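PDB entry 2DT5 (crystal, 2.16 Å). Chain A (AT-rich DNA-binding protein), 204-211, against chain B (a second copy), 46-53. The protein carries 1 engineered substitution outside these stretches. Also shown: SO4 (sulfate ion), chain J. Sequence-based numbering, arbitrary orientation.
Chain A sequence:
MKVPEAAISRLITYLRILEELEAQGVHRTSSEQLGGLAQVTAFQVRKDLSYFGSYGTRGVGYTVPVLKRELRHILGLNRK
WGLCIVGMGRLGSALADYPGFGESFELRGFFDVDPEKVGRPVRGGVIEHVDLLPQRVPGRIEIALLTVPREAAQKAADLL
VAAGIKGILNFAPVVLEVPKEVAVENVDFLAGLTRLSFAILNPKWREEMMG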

# COMPACT_ATOMS: atom_id res chain seq x y z
N LYS A 204 -1.27 23.27 0.37
CA LYS A 204 -1.90 23.65 1.62
C LYS A 204 -3.23 22.97 1.89
O LYS A 204 -3.85 23.21 2.91
CB LYS A 204 -2.09 25.17 1.68
CG LYS A 204 -0.79 25.99 1.64
CD LYS A 204 -1.09 27.49 1.80
CE LYS A 204 0.15 28.38 1.61
NZ LYS A 204 1.21 28.15 2.63
N TRP A 205 -3.68 22.13 0.96
CA TRP A 205 -4.96 21.46 1.12
C TRP A 205 -4.90 20.38 2.19
O TRP A 205 -3.88 19.68 2.34
CB TRP A 205 -5.39 20.85 -0.20
CG TRP A 205 -6.79 20.34 -0.19
CD1 TRP A 205 -7.92 21.05 -0.50
CD2 TRP A 205 -7.22 19.01 0.11
NE1 TRP A 205 -9.03 20.23 -0.42
CE2 TRP A 205 -8.62 18.97 -0.05
CE3 TRP A 205 -6.55 17.83 0.49
CZ2 TRP A 205 -9.38 17.82 0.17
CZ3 TRP A 205 -7.31 16.68 0.71
CH2 TRP A 205 -8.71 16.68 0.54
N ARG A 206 -6.00 20.25 2.92
CA ARG A 206 -6.17 19.27 4.01
C ARG A 206 -7.60 18.80 3.87
O ARG A 206 -8.48 19.60 3.56
CB ARG A 206 -5.98 19.93 5.37
CG ARG A 206 -4.55 20.28 5.69
CD ARG A 206 -4.45 21.37 6.77
NE ARG A 206 -5.27 21.12 7.95
CZ ARG A 206 -6.55 21.49 8.09
NH1 ARG A 206 -7.17 22.13 7.10
NH2 ARG A 206 -7.20 21.24 9.22
N GLU A 207 -7.84 17.51 4.09
CA GLU A 207 -9.20 17.01 3.91
C GLU A 207 -10.25 17.60 4.85
O GLU A 207 -11.45 17.53 4.56
CB GLU A 207 -9.21 15.48 3.97
CG GLU A 207 -9.10 14.89 5.36
CD GLU A 207 -8.95 13.38 5.33
OE1 GLU A 207 -9.49 12.74 4.40
OE2 GLU A 207 -8.29 12.83 6.24
N GLU A 208 -9.81 18.20 5.96
CA GLU A 208 -10.77 18.80 6.89
C GLU A 208 -11.56 19.89 6.15
O GLU A 208 -12.73 20.14 6.47
CB GLU A 208 -10.04 19.41 8.09
CG GLU A 208 -9.29 18.39 8.96
CD GLU A 208 -7.88 18.06 8.45
OE1 GLU A 208 -7.73 17.67 7.27
OE2 GLU A 208 -6.92 18.18 9.24
N MET A 209 -10.92 20.52 5.17
CA MET A 209 -11.55 21.57 4.38
C MET A 209 -12.83 21.03 3.75
O MET A 209 -13.72 21.80 3.39
CB MET A 209 -10.59 22.08 3.30
CG MET A 209 -9.31 22.71 3.87
SD MET A 209 -8.11 23.12 2.59
CE MET A 209 -9.02 24.33 1.64
N MET A 210 -12.93 19.71 3.61
CA MET A 210 -14.12 19.11 3.03
C MET A 210 -15.29 19.08 4.02
O MET A 210 -16.45 18.90 3.63
CB MET A 210 -13.84 17.68 2.56
CG MET A 210 -12.88 17.59 1.37
SD MET A 210 -12.55 15.88 0.92
CE MET A 210 -13.96 15.50 -0.18
N GLY A 211 -14.97 19.27 5.30
CA GLY A 211 -16.00 19.23 6.32
C GLY A 211 -16.63 17.84 6.39
O GLY A 211 -17.84 17.74 6.70
OXT GLY A 211 -15.92 16.85 6.13
N ARG B 46 -21.04 11.08 -3.37
CA ARG B 46 -21.60 12.36 -3.81
C ARG B 46 -20.91 13.53 -3.11
O ARG B 46 -20.58 14.53 -3.75
CB ARG B 46 -23.10 12.46 -3.52
CG ARG B 46 -23.95 11.53 -4.33
CD ARG B 46 -25.41 11.92 -4.27
NE ARG B 46 -26.25 10.75 -4.44
CZ ARG B 46 -26.66 10.00 -3.43
NH1 ARG B 46 -26.32 10.32 -2.19
NH2 ARG B 46 -27.40 8.92 -3.66
N LYS B 47 -20.70 13.41 -1.80
CA LYS B 47 -20.04 14.48 -1.06
C LYS B 47 -18.63 14.71 -1.64
O LYS B 47 -18.23 15.85 -1.87
CB LYS B 47 -19.97 14.11 0.43
CG LYS B 47 -19.14 15.08 1.27
CD LYS B 47 -19.14 14.69 2.74
CE LYS B 47 -18.29 15.65 3.58
NZ LYS B 47 -18.47 15.44 5.05
N ASP B 48 -17.90 13.63 -1.90
CA ASP B 48 -16.55 13.75 -2.45
C ASP B 48 -16.51 14.37 -3.84
O ASP B 48 -15.75 15.32 -4.09
CB ASP B 48 -15.86 12.38 -2.54
CG ASP B 48 -15.40 11.86 -1.20
OD1 ASP B 48 -15.37 12.62 -0.21
OD2 ASP B 48 -15.04 10.65 -1.15
N LEU B 49 -17.32 13.84 -4.74
CA LEU B 49 -17.32 14.34 -6.12
C LEU B 49 -17.94 15.73 -6.26
O LEU B 49 -17.63 16.46 -7.21
CB LEU B 49 -18.00 13.32 -7.04
CG LEU B 49 -17.29 11.96 -7.01
CD1 LEU B 49 -17.96 11.01 -7.98
CD2 LEU B 49 -15.81 12.13 -7.38
N SER B 50 -18.79 16.11 -5.31
CA SER B 50 -19.39 17.43 -5.32
C SER B 50 -18.27 18.40 -4.91
O SER B 50 -17.98 19.37 -5.63
CB SER B 50 -20.53 17.52 -4.30
OG SER B 50 -21.66 16.80 -4.75
N TYR B 51 -17.63 18.11 -3.78
CA TYR B 51 -16.55 18.97 -3.31
C TYR B 51 -15.53 19.25 -4.40
O TYR B 51 -15.12 20.38 -4.59
CB TYR B 51 -15.83 18.35 -2.12
CG TYR B 51 -14.67 19.20 -1.61
CD1 TYR B 51 -14.90 20.25 -0.73
CD2 TYR B 51 -13.36 18.95 -2.01
CE1 TYR B 51 -13.86 21.04 -0.24
CE2 TYR B 51 -12.29 19.74 -1.53
CZ TYR B 51 -12.56 20.78 -0.64
OH TYR B 51 -11.55 21.58 -0.15
N PHE B 52 -15.13 18.22 -5.14
CA PHE B 52 -14.15 18.41 -6.20
C PHE B 52 -14.71 18.81 -7.56
O PHE B 52 -14.01 18.77 -8.56
CB PHE B 52 -13.25 17.16 -6.33
CG PHE B 52 -12.32 16.96 -5.16
CD1 PHE B 52 -12.69 16.14 -4.09
CD2 PHE B 52 -11.11 17.64 -5.09
CE1 PHE B 52 -11.86 16.02 -2.97
CE2 PHE B 52 -10.28 17.51 -3.97
CZ PHE B 52 -10.66 16.70 -2.92
N GLY B 53 -15.99 19.18 -7.62
CA GLY B 53 -16.63 19.67 -8.82
C GLY B 53 -17.06 18.68 -9.91
O GLY B 53 -17.41 19.12 -11.00
S SO4 J . -26.37 10.14 -8.27
O1 SO4 J . -25.60 10.79 -7.19
O2 SO4 J . -26.75 11.16 -9.25
O3 SO4 J . -25.55 9.11 -8.96
O4 SO4 J . -27.56 9.50 -7.69

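The C-terminal tail of chain A lies against the end of a chain B helix, and polar contacts at its two ends flank an apolar middle. At one end, the indole of Trp A205 donates from NE1 to Tyr B51 OH, 2.9 Å away with an N-H...O angle of 151°. The hydroxyl lies near the indole plane, where the N-H points, so the bond brings the two rings rim to rim and satisfies the one polar group of the tryptophan. The rest of the indole is apolar: its CZ2 packs 3.5 Å from Phe B52 CZ.

Met A210 fills the middle. Its unbranched, flexible chain lays CG over the face of the Tyr B51 ring, 3.5 Å from the centroid, and carries CE to within 3.5 Å of Phe B52 CE1. CE also comes 3.2 Å from Asp B48 OD1, but a methyl group offers no hydrogen bond; both carboxylate oxygens of Asp B48 are satisfied elsewhere in the structure.

At the other end, the chain terminus supplies the charge. Lys B47, fully extended with all four chi angles t, reaches the carboxylate of Gly A211: NZ donates to O at 2.9 Å and, weakly, to OXT at 3.1 Å, the latter part of a salt bridge. Glycine suits the positive phi of 63° here.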